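Local coordinates for thymidylate synthase (Enterobacteria phage T4, PDB 1TIS) that catalyses the reductive methylation of dUMP to dTMP, with 5,10-methylenetetrahydrofolate as the one-carbon donor, and works as a homodimer, at the interface of chains A and B. Residues are numbered along the deposited sequence; one frame, centred on the assembly and turned at random. Chains: chain A/B, Thymidylate synthase.

Contact 1: the interface of chains A and B. Residues chain A 31-33, 174, 212-213; chain B 33, 172, 174, 212.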
ATOM      1  N   GLY A  31      -4.231   7.878   7.214  1.00  8.97           N
ATOM      2  CA  GLY A  31      -4.995   6.671   7.073  1.00  4.62           C
ATOM      3  C   GLY A  31      -6.288   6.955   6.405  1.00  7.48           C
ATOM      4  O   GLY A  31      -7.290   6.892   7.071  1.00 13.73           O
ATOM      5  N   SER A  32      -6.391   7.255   5.125  1.00 14.59           N
ATOM      6  CA  SER A  32      -7.687   7.487   4.485  1.00 17.25           C
ATOM      7  C   SER A  32      -7.923   6.421   3.407  1.00 19.26           C
ATOM      8  O   SER A  32      -7.010   5.679   3.076  1.00 24.31           O
ATOM      9  CB  SER A  32      -7.659   8.889   3.899  1.00 15.26           C
ATOM     10  OG  SER A  32      -6.912   9.695   4.807  1.00 11.98           O
ATOM     11  N   LYS A  33      -9.098   6.257   2.821  1.00 23.70           N
ATOM     12  CA  LYS A  33      -9.386   5.341   1.724  1.00 16.31           C
ATOM     13  C   LYS A  33     -10.712   5.848   1.145  1.00 15.22           C
ATOM     14  O   LYS A  33     -11.532   6.416   1.874  1.00 12.17           O
ATOM     15  CB  LYS A  33      -9.503   3.928   2.266  1.00 15.31           C
ATOM     16  CG  LYS A  33     -10.176   2.912   1.356  1.00 19.74           C
ATOM     17  CD  LYS A  33      -9.788   1.479   1.741  1.00 24.32           C
ATOM     18  CE  LYS A  33      -8.332   1.311   1.310  1.00 26.77           C
ATOM     19  NZ  LYS A  33      -7.737   0.061   1.724  1.00 29.26           N
ATOM     20  N   TYR A 174      -1.665   3.304  -3.338  1.00  2.00           N
ATOM     21  CA  TYR A 174      -1.339   3.752  -1.986  1.00  6.34           C
ATOM     22  C   TYR A 174      -0.486   5.008  -2.194  1.00  3.76           C
ATOM     23  O   TYR A 174       0.385   5.034  -3.072  1.00  9.28           O
ATOM     24  CB  TYR A 174      -0.584   2.666  -1.264  1.00  2.00           C
ATOM     25  CG  TYR A 174      -0.288   3.007   0.166  1.00  3.13           C
ATOM     26  CD1 TYR A 174       0.709   3.925   0.474  1.00  3.67           C
ATOM     27  CD2 TYR A 174      -1.019   2.373   1.139  1.00  2.00           C
ATOM     28  CE1 TYR A 174       0.981   4.220   1.790  1.00  2.14           C
ATOM     29  CE2 TYR A 174      -0.742   2.655   2.456  1.00  2.00           C
ATOM     30  CZ  TYR A 174       0.249   3.568   2.752  1.00  2.00           C
ATOM     31  OH  TYR A 174       0.528   3.811   4.057  1.00  2.82           O
ATOM     32  N   SER A 212      -5.740   4.420  -1.139  1.00  2.78           N
ATOM     33  CA  SER A 212      -5.358   4.276   0.246  1.00  2.69           C
ATOM     34  C   SER A 212      -4.432   5.420   0.591  1.00  2.85           C
ATOM     35  O   SER A 212      -3.504   5.751  -0.160  1.00  7.60           O
ATOM     36  CB  SER A 212      -4.694   2.948   0.418  1.00  2.82           C
ATOM     37  OG  SER A 212      -5.528   1.883  -0.030  1.00  2.69           O
ATOM     38  N   GLY A 213      -4.636   6.052   1.728  1.00  2.02           N
ATOM     39  CA  GLY A 213      -3.857   7.225   2.052  1.00  3.06           C
ATOM     40  C   GLY A 213      -2.979   7.017   3.263  1.00  2.01           C
ATOM     41  O   GLY A 213      -3.278   6.251   4.192  1.00  2.00           O
TER
ATOM     42  N   LYS B  33     -10.122  -1.383   5.050  1.00 23.70           N
ATOM     43  CA  LYS B  33      -9.196  -0.629   5.885  1.00 16.31           C
ATOM     44  C   LYS B  33      -9.846  -0.635   7.273  1.00 15.22           C
ATOM     45  O   LYS B  33     -11.076  -0.684   7.384  1.00 12.17           O
ATOM     46  CB  LYS B  33      -9.048   0.776   5.331  1.00 15.31           C
ATOM     47  CG  LYS B  33      -8.444   1.809   6.268  1.00 19.74           C
ATOM     48  CD  LYS B  33      -7.868   2.998   5.489  1.00 24.32           C
ATOM     49  CE  LYS B  33      -6.605   2.477   4.806  1.00 26.77           C
ATOM     50  NZ  LYS B  33      -5.995   3.421   3.899  1.00 29.26           N
ATOM     51  N   GLN B 172       0.865   1.291   9.371  1.00  5.73           N
ATOM     52  CA  GLN B 172      -0.198   0.855   8.465  1.00  5.71           C
ATOM     53  C   GLN B 172       0.318  -0.143   7.421  1.00  2.01           C
ATOM     54  O   GLN B 172       1.204   0.167   6.641  1.00  2.00           O
ATOM     55  CB  GLN B 172      -0.807   2.089   7.772  1.00  2.08           C
ATOM     56  CG  GLN B 172      -1.671   1.675   6.619  1.00  2.01           C
ATOM     57  CD  GLN B 172      -2.356   2.835   5.994  1.00  3.04           C
ATOM     58  OE1 GLN B 172      -3.567   2.776   5.897  1.00 11.45           O
ATOM     59  NE2 GLN B 172      -1.723   3.920   5.595  1.00  2.00           N
ATOM     60  N   TYR B 174      -0.179  -2.836   4.093  1.00  2.00           N
ATOM     61  CA  TYR B 174      -1.059  -3.144   2.968  1.00  6.34           C
ATOM     62  C   TYR B 174      -0.906  -4.655   2.764  1.00  3.76           C
ATOM     63  O   TYR B 174       0.210  -5.185   2.828  1.00  9.28           O
ATOM     64  CB  TYR B 174      -0.621  -2.361   1.758  1.00  2.00           C
ATOM     65  CG  TYR B 174      -1.528  -2.547   0.577  1.00  3.13           C
ATOM     66  CD1 TYR B 174      -1.489  -3.728  -0.155  1.00  3.67           C
ATOM     67  CD2 TYR B 174      -2.370  -1.514   0.249  1.00  2.00           C
ATOM     68  CE1 TYR B 174      -2.315  -3.882  -1.243  1.00  2.14           C
ATOM     69  CE2 TYR B 174      -3.188  -1.659  -0.847  1.00  2.00           C
ATOM     70  CZ  TYR B 174      -3.143  -2.834  -1.567  1.00  2.00           C
ATOM     71  OH  TYR B 174      -3.936  -2.947  -2.661  1.00  2.82           O
ATOM     72  N   SER B 212      -4.640  -1.788   5.390  1.00  2.78           N
ATOM     73  CA  SER B 212      -5.264  -1.582   4.103  1.00  2.69           C
ATOM     74  C   SER B 212      -5.387  -2.931   3.430  1.00  2.85           C
ATOM     75  O   SER B 212      -4.445  -3.735   3.415  1.00  7.60           O
ATOM     76  CB  SER B 212      -4.418  -0.638   3.313  1.00  2.82           C
ATOM     77  OG  SER B 212      -4.201   0.584   4.014  1.00  2.69           O
TER

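Contact 2: the interface of chains A and B. Residues chain A 116, 141, 143, 145, 158-159; chain B 116, 121, 139, 141, 159.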
ATOM      1  N   PHE A 116      11.920  -2.197 -13.118  1.00  2.00           N
ATOM      2  CA  PHE A 116      12.394  -2.371 -11.763  1.00  2.00           C
ATOM      3  C   PHE A 116      13.253  -3.630 -11.629  1.00  8.14           C
ATOM      4  O   PHE A 116      12.841  -4.782 -11.411  1.00  6.53           O
ATOM      5  CB  PHE A 116      11.221  -2.410 -10.856  1.00  2.48           C
ATOM      6  CG  PHE A 116      11.478  -2.356  -9.351  1.00  4.53           C
ATOM      7  CD1 PHE A 116      12.375  -3.183  -8.706  1.00  3.97           C
ATOM      8  CD2 PHE A 116      10.665  -1.546  -8.597  1.00  7.83           C
ATOM      9  CE1 PHE A 116      12.445  -3.222  -7.338  1.00  3.44           C
ATOM     10  CE2 PHE A 116      10.740  -1.591  -7.221  1.00  9.86           C
ATOM     11  CZ  PHE A 116      11.624  -2.429  -6.589  1.00  5.47           C
ATOM     12  N   SER A 141       4.851  -1.955  -7.860  1.00  2.79           N
ATOM     13  CA  SER A 141       5.496  -1.157  -6.852  1.00  2.01           C
ATOM     14  C   SER A 141       6.365  -0.184  -7.595  1.00  7.35           C
ATOM     15  O   SER A 141       6.962  -0.571  -8.609  1.00 12.53           O
ATOM     16  CB  SER A 141       6.342  -2.059  -5.988  1.00  4.30           C
ATOM     17  OG  SER A 141       7.147  -1.367  -5.039  1.00  7.78           O
ATOM     18  N   TRP A 143       8.234   2.136  -5.429  1.00  6.90           N
ATOM     19  CA  TRP A 143       9.241   2.443  -4.441  1.00  3.93           C
ATOM     20  C   TRP A 143      10.280   1.354  -4.586  1.00  3.76           C
ATOM     21  O   TRP A 143      10.018   0.157  -4.460  1.00  6.41           O
ATOM     22  CB  TRP A 143       8.594   2.425  -3.096  1.00  2.51           C
ATOM     23  CG  TRP A 143       9.441   2.790  -1.899  1.00  5.09           C
ATOM     24  CD1 TRP A 143      10.001   1.813  -1.108  1.00  5.80           C
ATOM     25  CD2 TRP A 143       9.595   4.055  -1.386  1.00  6.07           C
ATOM     26  NE1 TRP A 143      10.480   2.463  -0.080  1.00  7.37           N
ATOM     27  CE2 TRP A 143      10.258   3.789  -0.209  1.00  5.50           C
ATOM     28  CE3 TRP A 143       9.260   5.353  -1.697  1.00  7.10           C
ATOM     29  CZ2 TRP A 143      10.588   4.806   0.661  1.00  3.01           C
ATOM     30  CZ3 TRP A 143       9.589   6.364  -0.817  1.00  4.01           C
ATOM     31  CH2 TRP A 143      10.249   6.098   0.354  1.00  2.01           C
ATOM     32  N   PRO A 145      13.668   0.750  -2.810  1.00  2.01           N
ATOM     33  CA  PRO A 145      14.473   1.203  -1.671  1.00  2.00           C
ATOM     34  C   PRO A 145      15.912   1.513  -2.069  1.00  4.80           C
ATOM     35  O   PRO A 145      16.505   2.563  -1.800  1.00  6.15           O
ATOM     36  CB  PRO A 145      14.373   0.073  -0.651  1.00  2.00           C
ATOM     37  CG  PRO A 145      13.071  -0.611  -0.982  1.00  2.00           C
ATOM     38  CD  PRO A 145      13.019  -0.525  -2.513  1.00  2.01           C
ATOM     39  N   MET A 158       3.096   5.165  -4.795  1.00 17.87           N
ATOM     40  CA  MET A 158       4.088   4.114  -4.915  1.00 11.33           C
ATOM     41  C   MET A 158       3.678   2.697  -5.193  1.00  6.31           C
ATOM     42  O   MET A 158       4.525   1.875  -5.523  1.00  4.49           O
ATOM     43  CB  MET A 158       4.902   4.090  -3.668  1.00 12.02           C
ATOM     44  CG  MET A 158       4.066   3.762  -2.446  1.00  9.30           C
ATOM     45  SD  MET A 158       5.073   4.150  -0.993  1.00  2.84           S
ATOM     46  CE  MET A 158       4.858   5.869  -1.338  1.00  6.21           C
ATOM     47  N   PHE A 159       2.407   2.386  -5.119  1.00  5.74           N
ATOM     48  CA  PHE A 159       1.973   1.018  -5.133  1.00  3.48           C
ATOM     49  C   PHE A 159       0.639   0.946  -5.812  1.00  2.12           C
ATOM     50  O   PHE A 159       0.000   2.006  -5.868  1.00  2.83           O
ATOM     51  CB  PHE A 159       1.877   0.673  -3.724  1.00 12.72           C
ATOM     52  CG  PHE A 159       2.373  -0.680  -3.408  1.00 24.14           C
ATOM     53  CD1 PHE A 159       3.685  -0.999  -3.712  1.00 31.26           C
ATOM     54  CD2 PHE A 159       1.513  -1.545  -2.788  1.00 30.89           C
ATOM     55  CE1 PHE A 159       4.170  -2.240  -3.383  1.00 34.36           C
ATOM     56  CE2 PHE A 159       1.999  -2.788  -2.459  1.00 38.36           C
ATOM     57  CZ  PHE A 159       3.314  -3.127  -2.755  1.00 41.14           C
TER
ATOM     58  N   PHE B 116      17.056  -5.150   1.253  1.00  2.00           N
ATOM     59  CA  PHE B 116      16.522  -4.961  -0.078  1.00  2.00           C
ATOM     60  C   PHE B 116      17.486  -4.164  -0.959  1.00  8.14           C
ATOM     61  O   PHE B 116      17.559  -2.926  -1.037  1.00  6.53           O
ATOM     62  CB  PHE B 116      15.204  -4.291   0.035  1.00  2.48           C
ATOM     63  CG  PHE B 116      14.342  -4.191  -1.222  1.00  4.53           C
ATOM     64  CD1 PHE B 116      14.812  -3.711  -2.427  1.00  3.97           C
ATOM     65  CD2 PHE B 116      13.000  -4.454  -1.093  1.00  7.83           C
ATOM     66  CE1 PHE B 116      13.962  -3.474  -3.475  1.00  3.44           C
ATOM     67  CE2 PHE B 116      12.151  -4.213  -2.153  1.00  9.86           C
ATOM     68  CZ  PHE B 116      12.626  -3.720  -3.341  1.00  5.47           C
ATOM     69  N   GLN B 121      16.696  -1.922   5.543  1.00 17.50           N
ATOM     70  CA  GLN B 121      15.567  -1.072   5.897  1.00 13.10           C
ATOM     71  C   GLN B 121      14.930  -1.259   7.279  1.00 13.35           C
ATOM     72  O   GLN B 121      14.034  -0.466   7.567  1.00 16.95           O
ATOM     73  CB  GLN B 121      14.505  -1.191   4.789  1.00  8.74           C
ATOM     74  CG  GLN B 121      13.797  -2.481   4.398  1.00  2.02           C
ATOM     75  CD  GLN B 121      12.997  -2.282   3.129  1.00  5.13           C
ATOM     76  OE1 GLN B 121      12.483  -1.201   2.855  1.00  8.30           O
ATOM     77  NE2 GLN B 121      12.871  -3.201   2.202  1.00  9.79           N
ATOM     78  N   ILE B 139       8.907   4.158   5.334  1.00  2.00           N
ATOM     79  CA  ILE B 139       8.218   3.038   4.653  1.00  4.02           C
ATOM     80  C   ILE B 139       9.012   1.724   4.545  1.00  6.22           C
ATOM     81  O   ILE B 139      10.213   1.895   4.311  1.00 12.88           O
ATOM     82  CB  ILE B 139       7.854   3.520   3.218  1.00  2.02           C
ATOM     83  CG1 ILE B 139       7.126   4.828   3.283  1.00  2.00           C
ATOM     84  CG2 ILE B 139       6.994   2.505   2.512  1.00  2.00           C
ATOM     85  CD1 ILE B 139       6.568   5.226   1.923  1.00  2.00           C
ATOM     86  N   SER B 141       9.054  -1.571   2.166  1.00  2.79           N
ATOM     87  CA  SER B 141       8.457  -2.381   1.138  1.00  2.01           C
ATOM     88  C   SER B 141       9.092  -3.735   1.265  1.00  7.35           C
ATOM     89  O   SER B 141      10.298  -3.805   1.541  1.00 12.53           O
ATOM     90  CB  SER B 141       8.782  -1.776  -0.205  1.00  4.30           C
ATOM     91  OG  SER B 141       8.368  -2.568  -1.314  1.00  7.78           O
ATOM     92  N   PHE B 159       3.922  -3.991   2.528  1.00  5.74           N
ATOM     93  CA  PHE B 159       4.223  -2.590   2.596  1.00  3.48           C
ATOM     94  C   PHE B 159       3.873  -2.091   3.964  1.00  2.12           C
ATOM     95  O   PHE B 159       3.076  -2.786   4.609  1.00  2.83           O
ATOM     96  CB  PHE B 159       3.369  -2.004   1.576  1.00 12.72           C
ATOM     97  CG  PHE B 159       4.025  -0.943   0.788  1.00 24.14           C
ATOM     98  CD1 PHE B 159       5.176  -1.248   0.083  1.00 31.26           C
ATOM     99  CD2 PHE B 159       3.433   0.292   0.763  1.00 30.89           C
ATOM    100  CE1 PHE B 159       5.770  -0.281  -0.688  1.00 34.36           C
ATOM    101  CE2 PHE B 159       4.028   1.259  -0.009  1.00 38.36           C
ATOM    102  CZ  PHE B 159       5.184   0.972  -0.725  1.00 41.14           C
TER
HETATM  103  O   HOH W   1      12.063   1.548   2.106  1.00 21.23           O

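Contact 1: the interface of chains A and B
The ring of A:Tyr174 and the side-chain amide of B:Gln172 meet across the dimer interface with their planes 69° apart. The two side chains run antiparallel alongside each other. One face of the A:Tyr174 ring carries the carbonyl oxygen of A:Ser212, offset toward the rim. B:Ser212 O lies likewise over one face of the B:Tyr174 ring. At the tip of the A:Tyr174 ring, the phenol OH accepts a hydrogen bond from B:Gln172 NE2 at 2.7 Å. That bond is bent, and the phenol oxygen lies far out of the amide plane. The same B:Gln172 NE2 donates a nearly straight bond, 174° at the hydrogen, to the carbonyl O of A:Gly213 at 3.1 Å. This oxygen lies in the amide plane, although the amide nitrogen sits above the carbonyl plane. The two acceptors of one amide nitrogen should fix its rotation. B:Gln172 reaches them with CG anti to the backbone N (chi1 167°) and an extended chain.

Nearby, the poorly ordered lysines A:Lys33 and B:Lys33 point at each other. The amine NZ of B:Lys33 donates a hydrogen bond to A:Ser32 O from above the carbonyl plane; its modelled length, 2.6 Å, is approximate. The aliphatic stems also touch, A:Lys33 CB to B:Lys33 CD at 3.7 Å. A:Lys33 NZ and B:Lys33 NZ lie 4.4 Å apart, so like charges may weaken this corner. The patch helps hold the homodimer together.

Contact 2: the interface of chains A and B
A:Met158 crosses toward B:Ile139 and the poorly ordered B:Phe159 at the dimer interface of the thymidylate synthase fold. Its CB leads to CG, which lies between the backbone N and the carbonyl carbon (chi1 62°). A:Met158 CG is modelled 3.5 Å from CZ of B:Phe159. SD comes in the plane of that ring, at its edge; its spacing there is too short to be trusted. A:Met158 SD also faces CD1 of B:Ile139, at 3.4 Å. The chain then bends at chi3, and the methyl A:Met158 CE ends 3.7 Å from CD1 of B:Ile139. A:Met158 and B:Ile139 thus meet end to end.

The rings of A:Phe159 and B:Phe159, both poorly ordered, are stacked. Their centroids are 4.1 Å apart and their planes 17° apart. The rings are offset, and each face meets the other ring near its rim. On its opposite face B:Phe159 has CG2 of its own chain's B:Ile139.

The indole of A:Trp143 lies obliquely against B:Ile139. A:Trp143 CZ2 comes within 4.0 Å of B:Ile139 CB, and the five-membered ring turns CD1 toward CB of B:Ser141. At the indole edge, A:Trp143 NE1 bonds to water 1 at 2.9 Å, nearly straight and in the ring plane. The water bridges this N-H to OE1 of B:Gln121 and the carbonyl O of B:Ile139.

A:Pro145 lies across B:Phe116, almost perpendicular to it. Its CD lies over the ring face, 3.5 Å from the centroid of B:Phe116, in a CH-pi contact. A:Phe116 comes edge to edge with B:Phe116, A:Phe116 CZ to B:Phe116 CZ 3.6 Å.

Contact 1 and contact 2 belong to one two-fold interface, and their centres are about 15 Å apart. They share no residue. Contact 1 is built on strands 33-37, 168-175 and 205-213, with the loop just before the first of them. Contact 2 uses strand 157-164, the start of helix 121-131, the 3-10 helix 145-150 and loop residues. Each patch has a twin with the chains exchanged. The centres of contacts 1 and 2 lie about 11 and 10 Å from the nucleophile A:Cys156. Because dUMP is bound by residues of both subunits, holding the dimer together probably also helps shape the active sites.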